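Local coordinates for adenylosuccinate lyase (Francisella tularensis subsp. tularensis SCHU S4, PDB 4EEI) that catalyses the release of fumarate from adenylosuccinate to give AMP, and probably also from the succinylated aminoimidazole carboxamide ribotide of purine biosynthesis, at the interface of chains A and B. Numbering follows the deposited sequence. Chains: chain A/B, Adenylosuccinate lyase.

The interface of chains A and B. Residues chain A 217, 220-221, 224, 292; chain B 227-228, 231, 288.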
loop_
_atom_site.group_PDB
_atom_site.type_symbol
_atom_site.label_atom_id
_atom_site.label_comp_id
_atom_site.label_asym_id
_atom_site.label_seq_id
_atom_site.Cartn_x
_atom_site.Cartn_y
_atom_site.Cartn_z
ATOM N N ASP A 217 9.945 7.690 -12.947
ATOM C CA ASP A 217 10.692 7.335 -11.738
ATOM C C ASP A 217 11.277 8.572 -11.051
ATOM O O ASP A 217 11.626 8.524 -9.864
ATOM C CB ASP A 217 11.793 6.286 -12.005
ATOM C CG ASP A 217 12.864 6.786 -12.975
ATOM O OD1 ASP A 217 13.978 7.155 -12.530
ATOM O OD2 ASP A 217 12.594 6.800 -14.197
ATOM N N ALA A 220 8.493 9.568 -8.881
ATOM C CA ALA A 220 8.377 8.533 -7.855
ATOM C C ALA A 220 9.458 8.675 -6.792
ATOM O O ALA A 220 9.205 8.471 -5.604
ATOM C CB ALA A 220 8.407 7.138 -8.484
ATOM N N LYS A 221 10.670 9.007 -7.217
ATOM C CA LYS A 221 11.755 9.229 -6.274
ATOM C C LYS A 221 11.424 10.374 -5.316
ATOM O O LYS A 221 11.626 10.248 -4.108
ATOM C CB LYS A 221 13.069 9.503 -7.006
ATOM C CG LYS A 221 14.222 9.865 -6.061
ATOM C CD LYS A 221 15.576 9.927 -6.782
ATOM C CE LYS A 221 16.684 10.383 -5.826
ATOM N NZ LYS A 221 18.050 10.358 -6.446
ATOM N N SER A 224 8.709 9.383 -2.926
ATOM C CA SER A 224 9.283 8.458 -1.947
ATOM C C SER A 224 9.940 9.225 -0.808
ATOM O O SER A 224 9.770 8.878 0.356
ATOM C CB SER A 224 10.281 7.501 -2.608
ATOM O OG SER A 224 9.620 6.536 -3.401
ATOM N N LEU A 292 4.802 4.886 -7.715
ATOM C CA LEU A 292 5.538 3.706 -8.139
ATOM C C LEU A 292 4.810 3.018 -9.288
ATOM O O LEU A 292 5.443 2.621 -10.276
ATOM C CB LEU A 292 5.739 2.730 -6.973
ATOM C CG LEU A 292 6.751 3.145 -5.901
ATOM C CD1 LEU A 292 6.777 2.131 -4.755
ATOM C CD2 LEU A 292 8.152 3.315 -6.502
ATOM N N GLY B 227 12.231 -0.212 -3.902
ATOM C CA GLY B 227 10.910 -0.053 -4.493
ATOM C C GLY B 227 10.978 0.585 -5.873
ATOM O O GLY B 227 10.270 0.177 -6.800
ATOM N N LEU B 228 11.827 1.597 -6.019
ATOM C CA LEU B 228 12.000 2.255 -7.311
ATOM C C LEU B 228 12.650 1.282 -8.291
ATOM O O LEU B 228 12.296 1.236 -9.467
ATOM C CB LEU B 228 12.851 3.510 -7.149
ATOM C CG LEU B 228 12.233 4.636 -6.323
ATOM C CD1 LEU B 228 13.308 5.611 -5.828
ATOM C CD2 LEU B 228 11.205 5.381 -7.167
ATOM N N SER B 231 10.073 -0.910 -9.765
ATOM C CA SER B 231 9.337 -0.286 -10.858
ATOM C C SER B 231 10.144 -0.342 -12.150
ATOM O O SER B 231 9.577 -0.472 -13.238
ATOM C CB SER B 231 8.975 1.160 -10.520
ATOM O OG SER B 231 7.811 1.185 -9.725
ATOM N N VAL B 288 7.707 -1.624 0.901
ATOM C CA VAL B 288 7.931 -0.202 1.131
ATOM C C VAL B 288 7.066 0.301 2.300
ATOM O O VAL B 288 7.568 0.971 3.205
ATOM C CB VAL B 288 7.714 0.605 -0.174
ATOM C CG1 VAL B 288 7.710 2.105 0.090
ATOM C CG2 VAL B 288 8.801 0.263 -1.202
#
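Long helices of the fumarase/aspartase-type helical bundle pack here, with A:Ala220, A:Lys221 and A:Leu292 meeting B:Leu228 and B:Ser231. B:Leu228 is the main apolar plug, burying 73 Å² of its surface against chain A. Its CG lies anti to the carbonyl carbon (chi1 -66°), and from there the branch reaches helix 217-244 of chain A, with CD2 also against A:Leu292. The CD2 methyl meets the methyl CB of A:Ala220 at 3.6 Å. It also lies 3.7 Å from the backbone N of A:Lys221. The CD1 methyl rests on the backbone of A:Lys221, 4.0 Å from its CA. The rest of the lysine runs away from this leucine as an extended chain, so its contact is made at the root and not by its terminal amine NZ.

A:Leu292 covers another side of the same leucine. Its CD2 is 3.7 Å from B:Leu228 CD2, and the two side chains cross at about a right angle. The same A:Leu292 methyl lies 3.8 Å from the carbonyl O of B:Gly227. B:Val288 adds a looser apolar flank near A:Leu292 CD1.

A polar link borders this packing. The hydroxyl OG of B:Ser231 donates to A:Leu292 O at 2.8 Å, from above the carbonyl plane and at a bent C=O...donor angle of 116°. Within chain A, A:Ser224 OG donates to A:Ala220 O at 3.0 Å, turning its hydroxyl back on its own helix.

Helices 217-244 and 272-293 of both chains supply the patch. It recurs with the chains exchanged across the two-fold axis, within the tetrameric assembly expected for this lyase family.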